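Local coordinates for amino acid ABC transporter, periplasmic amino acid-binding protein, putative (Streptococcus pneumoniae, PDB 4I62) that probably delivers amino acids to an ABC importer as its extracellular substrate-binding protein, and holds L-arginine in the cleft between its two lobes, at residues A[151-161]-A[191-199]. Sequence-based numbering, arbitrary orientation.
With ARG (arginine), chain B.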
ATOM      1  N   LYS A 151      18.907   9.023 -14.738  1.00 12.15           N
ATOM      2  CA  LYS A 151      18.224   7.747 -14.879  1.00 11.65           C
ATOM      3  C   LYS A 151      16.716   7.945 -14.888  1.00 12.11           C
ATOM      4  O   LYS A 151      16.206   9.020 -14.564  1.00 14.49           O
ATOM      5  CB  LYS A 151      18.606   6.791 -13.733  1.00 13.03           C
ATOM      6  CG  LYS A 151      20.103   6.554 -13.599  1.00 17.20           C
ATOM      7  CD  LYS A 151      20.639   5.913 -14.874  1.00 20.96           C
ATOM      8  CE  LYS A 151      22.160   5.835 -14.922  1.00 29.76           C
ATOM      9  NZ  LYS A 151      22.698   4.879 -13.914  1.00 35.24           N
ATOM     10  N   LYS A 152      15.996   6.890 -15.260  1.00 11.24           N
ATOM     11  CA  LYS A 152      14.544   6.883 -15.328  1.00 12.15           C
ATOM     12  C   LYS A 152      13.985   6.113 -14.123  1.00  9.73           C
ATOM     13  O   LYS A 152      14.321   4.952 -13.923  1.00 11.08           O
ATOM     14  CB  LYS A 152      14.093   6.208 -16.638  1.00 14.47           C
ATOM     15  CG  LYS A 152      14.684   6.835 -17.894  1.00 21.08           C
ATOM     16  CD  LYS A 152      14.657   5.892 -19.081  1.00 28.76           C
ATOM     17  CE  LYS A 152      15.254   6.557 -20.312  1.00 35.09           C
ATOM     18  NZ  LYS A 152      16.625   7.116 -20.051  1.00 38.43           N
ATOM     19  N   VAL A 153      13.144   6.785 -13.338  1.00  9.44           N
ATOM     20  CA  VAL A 153      12.667   6.219 -12.076  1.00  8.59           C
ATOM     21  C   VAL A 153      11.145   6.240 -12.049  1.00  8.60           C
ATOM     22  O   VAL A 153      10.519   7.287 -12.325  1.00 11.03           O
ATOM     23  CB  VAL A 153      13.217   7.053 -10.889  1.00  9.33           C
ATOM     24  CG1 VAL A 153      12.786   6.467  -9.543  1.00 10.92           C
ATOM     25  CG2 VAL A 153      14.743   7.118 -10.965  1.00 11.13           C
ATOM     26  N   GLY A 154      10.550   5.102 -11.734  1.00  8.05           N
ATOM     27  CA  GLY A 154       9.106   4.983 -11.657  1.00  8.81           C
ATOM     28  C   GLY A 154       8.561   4.974 -10.245  1.00  6.89           C
ATOM     29  O   GLY A 154       9.217   4.566  -9.295  1.00  7.81           O
ATOM     30  N   ALA A 155       7.285   5.364 -10.153  1.00  6.85           N
ATOM     31  CA  ALA A 155       6.518   5.291  -8.917  1.00  7.57           C
ATOM     32  C   ALA A 155       5.039   5.244  -9.259  1.00  6.73           C
ATOM     33  O   ALA A 155       4.625   5.651 -10.345  1.00  7.58           O
ATOM     34  CB  ALA A 155       6.804   6.480  -8.000  1.00  9.58           C
ATOM     35  N   GLN A 156       4.234   4.786  -8.304  1.00  7.37           N
ATOM     36  CA  GLN A 156       2.798   4.687  -8.536  1.00  6.78           C
ATOM     37  C   GLN A 156       2.130   6.056  -8.441  1.00  7.21           C
ATOM     38  O   GLN A 156       2.347   6.830  -7.498  1.00  7.24           O
ATOM     39  CB  GLN A 156       2.149   3.695  -7.563  1.00  8.51           C
ATOM     40  CG  GLN A 156       0.626   3.546  -7.865  1.00  9.71           C
ATOM     41  CD  GLN A 156      -0.091   2.470  -7.069  1.00  8.63           C
ATOM     42  OE1 GLN A 156       0.079   2.363  -5.864  1.00  9.81           O
ATOM     43  NE2 GLN A 156      -0.915   1.691  -7.726  1.00 10.14           N
ATOM     44  N   LYS A 157       1.284   6.349  -9.424  1.00  8.25           N
ATOM     45  CA  LYS A 157       0.540   7.597  -9.411  0.55  9.20           C
ATOM     46  C   LYS A 157      -0.314   7.728  -8.157  1.00  8.13           C
ATOM     47  O   LYS A 157      -1.049   6.785  -7.799  1.00  8.99           O
ATOM     48  CB  LYS A 157      -0.348   7.677 -10.642  0.55  9.57           C
ATOM     49  CG  LYS A 157      -0.857   9.084 -10.933  0.55 10.74           C
ATOM     50  CD  LYS A 157      -1.904   9.081 -12.060  0.55 12.99           C
ATOM     51  CE  LYS A 157      -2.275  10.481 -12.508  0.55 16.63           C
ATOM     52  NZ  LYS A 157      -2.708  11.313 -11.365  0.55 16.40           N
ATOM     53  N   GLY A 158      -0.222   8.885  -7.492  1.00  8.75           N
ATOM     54  CA  GLY A 158      -0.998   9.127  -6.281  1.00  9.29           C
ATOM     55  C   GLY A 158      -0.302   8.692  -5.007  1.00  7.85           C
ATOM     56  O   GLY A 158      -0.867   8.897  -3.926  1.00  8.87           O
ATOM     57  N   SER A 159       0.879   8.094  -5.121  1.00  7.78           N
ATOM     58  CA  SER A 159       1.570   7.585  -3.928  1.00  7.77           C
ATOM     59  C   SER A 159       2.537   8.611  -3.343  1.00  7.75           C
ATOM     60  O   SER A 159       3.014   9.528  -4.040  1.00  8.18           O
ATOM     61  CB  SER A 159       2.346   6.312  -4.279  1.00  7.38           C
ATOM     62  OG  SER A 159       3.495   6.586  -5.080  1.00  7.35           O
ATOM     63  N   ILE A 160       2.916   8.396  -2.077  1.00  7.33           N
ATOM     64  CA  ILE A 160       3.943   9.235  -1.496  1.00  7.98           C
ATOM     65  C   ILE A 160       5.309   8.981  -2.133  1.00  7.65           C
ATOM     66  O   ILE A 160       6.195   9.840  -2.070  1.00  9.18           O
ATOM     67  CB  ILE A 160       4.003   9.126   0.043  1.00  8.94           C
ATOM     68  CG1 ILE A 160       4.520   7.777   0.518  1.00 10.57           C
ATOM     69  CG2 ILE A 160       2.641   9.419   0.683  1.00 10.76           C
ATOM     70  CD1 ILE A 160       5.025   7.812   1.943  1.00 12.27           C
ATOM     71  N   GLN A 161       5.486   7.832  -2.753  1.00  7.45           N
ATOM     72  CA  GLN A 161       6.716   7.556  -3.487  1.00  8.35           C
ATOM     73  C   GLN A 161       6.827   8.467  -4.697  1.00  7.68           C
ATOM     74  O   GLN A 161       7.937   8.938  -5.029  1.00  8.74           O
ATOM     75  CB  GLN A 161       6.748   6.087  -3.921  1.00  8.47           C
ATOM     76  CG  GLN A 161       7.000   5.101  -2.763  1.00  8.58           C
ATOM     77  CD  GLN A 161       5.858   5.028  -1.767  1.00  7.30           C
ATOM     78  OE1 GLN A 161       4.667   5.054  -2.125  1.00  7.87           O
ATOM     79  NE2 GLN A 161       6.199   4.926  -0.498  1.00  9.57           N
ATOM     80  N   GLN A 191      12.601  -0.034 -19.580  0.55 13.66           N
ATOM     81  CA  GLN A 191      12.054   1.282 -19.887  0.55 13.62           C
ATOM     82  C   GLN A 191      12.275   2.274 -18.749  0.55 11.96           C
ATOM     83  O   GLN A 191      12.456   3.469 -18.984  0.55 13.65           O
ATOM     84  CB  GLN A 191      10.578   1.183 -20.258  0.55 13.66           C
ATOM     85  CG  GLN A 191      10.319   0.492 -21.578  0.55 21.24           C
ATOM     86  CD  GLN A 191       8.837   0.248 -21.802  0.55 22.69           C
ATOM     87  OE1 GLN A 191       8.269  -0.812 -21.464  0.55 19.21           O
ATOM     88  NE2 GLN A 191       8.194   1.252 -22.343  0.55 27.81           N
ATOM     89  N   VAL A 192      12.215   1.769 -17.519  1.00 11.33           N
ATOM     90  CA  VAL A 192      12.745   2.486 -16.355  1.00 12.29           C
ATOM     91  C   VAL A 192      13.929   1.725 -15.761  1.00  9.87           C
ATOM     92  O   VAL A 192      14.056   0.497 -15.967  1.00 11.33           O
ATOM     93  CB  VAL A 192      11.702   2.755 -15.246  1.00 11.57           C
ATOM     94  CG1 VAL A 192      10.537   3.557 -15.805  1.00 14.50           C
ATOM     95  CG2 VAL A 192      11.220   1.481 -14.594  1.00 11.07           C
ATOM     96  N   ASP A 193      14.793   2.433 -15.041  1.00  9.86           N
ATOM     97  CA  ASP A 193      15.945   1.857 -14.391  1.00  9.73           C
ATOM     98  C   ASP A 193      15.666   1.370 -12.971  1.00  8.67           C
ATOM     99  O   ASP A 193      16.379   0.520 -12.461  1.00  9.83           O
ATOM    100  CB  ASP A 193      17.035   2.928 -14.344  1.00 10.99           C
ATOM    101  CG  ASP A 193      17.495   3.293 -15.698  1.00 13.93           C
ATOM    102  OD1 ASP A 193      17.969   2.353 -16.398  1.00 17.37           O
ATOM    103  OD2 ASP A 193      17.393   4.478 -16.110  1.00 13.45           O
ATOM    104  N   ALA A 194      14.641   1.935 -12.326  1.00  9.08           N
ATOM    105  CA  ALA A 194      14.362   1.625 -10.918  1.00  8.01           C
ATOM    106  C   ALA A 194      12.941   2.028 -10.628  1.00  8.08           C
ATOM    107  O   ALA A 194      12.410   2.961 -11.264  1.00  8.63           O
ATOM    108  CB  ALA A 194      15.299   2.389  -9.991  1.00  9.20           C
ATOM    109  N   VAL A 195      12.322   1.352  -9.665  1.00  7.90           N
ATOM    110  CA  VAL A 195      11.009   1.733  -9.153  1.00  7.19           C
ATOM    111  C   VAL A 195      11.103   1.852  -7.642  1.00  7.20           C
ATOM    112  O   VAL A 195      11.716   1.005  -6.972  1.00  8.19           O
ATOM    113  CB  VAL A 195       9.926   0.694  -9.548  1.00  8.43           C
ATOM    114  CG1 VAL A 195       8.575   1.049  -8.934  1.00  9.50           C
ATOM    115  CG2 VAL A 195       9.829   0.592 -11.056  1.00  9.51           C
ATOM    116  N   ILE A 196      10.499   2.901  -7.079  1.00  7.23           N
ATOM    117  CA  ILE A 196      10.475   3.098  -5.637  1.00  7.51           C
ATOM    118  C   ILE A 196       9.276   2.394  -5.030  1.00  7.02           C
ATOM    119  O   ILE A 196       8.122   2.709  -5.392  1.00  7.75           O
ATOM    120  CB  ILE A 196      10.423   4.602  -5.251  1.00  8.25           C
ATOM    121  CG1 ILE A 196      11.465   5.428  -6.003  1.00  9.43           C
ATOM    122  CG2 ILE A 196      10.531   4.775  -3.748  1.00  8.21           C
ATOM    123  CD1 ILE A 196      11.370   6.913  -5.733  1.00 12.29           C
ATOM    124  N   PHE A 197       9.497   1.471  -4.093  1.00  7.14           N
ATOM    125  CA  PHE A 197       8.419   0.825  -3.363  1.00  7.52           C
ATOM    126  C   PHE A 197       8.829   0.659  -1.905  1.00  7.55           C
ATOM    127  O   PHE A 197      10.003   0.449  -1.586  1.00  8.64           O
ATOM    128  CB  PHE A 197       8.123  -0.610  -3.870  1.00  8.70           C
ATOM    129  CG  PHE A 197       7.352  -0.722  -5.155  1.00  8.29           C
ATOM    130  CD1 PHE A 197       6.207  -0.012  -5.406  1.00 11.13           C
ATOM    131  CD2 PHE A 197       7.795  -1.592  -6.140  1.00 11.30           C
ATOM    132  CE1 PHE A 197       5.509  -0.154  -6.637  1.00 11.58           C
ATOM    133  CE2 PHE A 197       7.090  -1.766  -7.324  1.00 12.22           C
ATOM    134  CZ  PHE A 197       5.949  -1.062  -7.568  1.00 10.75           C
ATOM    135  N   GLU A 198       7.830   0.677  -1.024  1.00  7.59           N
ATOM    136  CA  GLU A 198       8.066   0.311   0.371  1.00  7.93           C
ATOM    137  C   GLU A 198       8.568  -1.138   0.465  1.00  8.12           C
ATOM    138  O   GLU A 198       8.154  -2.007  -0.317  1.00  8.77           O
ATOM    139  CB  GLU A 198       6.792   0.554   1.182  1.00  8.15           C
ATOM    140  CG  GLU A 198       6.593   2.076   1.382  1.00  9.36           C
ATOM    141  CD  GLU A 198       5.148   2.587   1.414  1.00  8.66           C
ATOM    142  OE1 GLU A 198       4.233   1.936   0.848  1.00  8.29           O
ATOM    143  OE2 GLU A 198       4.948   3.702   1.933  1.00  9.38           O
ATOM    144  N   GLU A 199       9.438  -1.381   1.431  1.00  9.39           N
ATOM    145  CA  GLU A 199      10.215  -2.603   1.519  1.00 10.54           C
ATOM    146  C   GLU A 199       9.413  -3.914   1.361  1.00  9.78           C
ATOM    147  O   GLU A 199       9.815  -4.768   0.569  1.00 10.50           O
ATOM    148  CB  GLU A 199      11.046  -2.611   2.808  1.00 11.59           C
ATOM    149  CG  GLU A 199      11.955  -3.829   2.907  1.00 13.76           C
ATOM    150  CD  GLU A 199      12.965  -3.745   4.047  1.00 15.85           C
ATOM    151  OE1 GLU A 199      12.784  -2.923   4.974  1.00 19.47           O
ATOM    152  OE2 GLU A 199      13.919  -4.569   4.077  1.00 18.20           O
TER
HETATM  153  N   ARG B 301       2.039   3.846   1.054  1.00  7.22           N
HETATM  154  CA  ARG B 301       1.913   4.597  -0.223  1.00  7.21           C
HETATM  155  C   ARG B 301       0.925   5.754  -0.094  1.00  6.85           C
HETATM  156  O   ARG B 301       0.095   5.748   0.839  1.00  7.83           O
HETATM  157  CB  ARG B 301       1.579   3.667  -1.374  1.00  7.22           C
HETATM  158  CG  ARG B 301       0.319   2.831  -1.135  1.00  7.27           C
HETATM  159  CD  ARG B 301      -0.148   2.135  -2.397  1.00  6.76           C
HETATM  160  NE  ARG B 301      -1.141   1.129  -2.069  1.00  7.20           N
HETATM  161  CZ  ARG B 301      -1.769   0.369  -2.943  1.00  6.86           C
HETATM  162  NH1 ARG B 301      -2.672  -0.512  -2.524  1.00  7.89           N
HETATM  163  NH2 ARG B 301      -1.506   0.493  -4.242  1.00  7.69           N
HETATM  164  OXT ARG B 301       0.972   6.655  -0.995  1.00  7.84           O
HETATM  165  O   HOH W   1      18.143   5.391 -18.583  0.55 21.33           O
HETATM  166  O   HOH W   2       5.623   3.511  -6.173  1.00  9.99           O
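Asp193 grips the start of strand 152-156 from the loop before strand 194-198. Its OD2 accepts a hydrogen bond from the backbone N of Lys152 at 2.9 Å, almost straight at 176°, through the anti lone pair. With CG anti to its own carbonyl carbon and beside its backbone N, the carboxylate reaches Lys152 N while Asp193 N bonds back to Lys152 O at 2.8 Å. A water joins OD2 to Lys152 NZ, whose positive charge probably steadies the carboxylate. Further along, Gly154 N bonds to Ala194 O and Ile196 N to Gly154 O. Gly154 thus bonds through N and O to residues two apart, the pattern of a parallel pair. On the face carrying Val153, Ile196 CG1 meets Val153 CG1 at 3.9 Å, and Ile196 CG2 lies against Gln161 CG. Beyond Gly154 the strands part, and a water bridges Gln156 N and Ile196 O.

This parallel pair belongs to one lobe of a type II periplasmic binding protein fold, and the ends of both strands reach the arginine site. Glu198 OE1 accepts a hydrogen bond from the ligand N at 2.9 Å; OE2 adds a weaker bond. Gln161 NE2 also gives OE2 a weak bond at 3.0 Å, with amide and carboxylate planes 67° apart. Ile160 N donates to ligand OXT at 2.8 Å, and Gln156 OE1 accepts from ligand NH2 at 2.9 Å. The Gln156 chain is extended, its CG anti to the backbone N (chi1 -177°), which carries the amide to the guanidinium group.

Further bonds position these side chains. Tyr227 OH bonds Glu198 OE1 and Asn130 OD1 bonds Gln161 NE2. Pro178 O and Asn46 OD1, which also binds the ligand, hold Gln156 NE2. Ser159 OG binds Gln156 O and caps the following helix at Glu162 N.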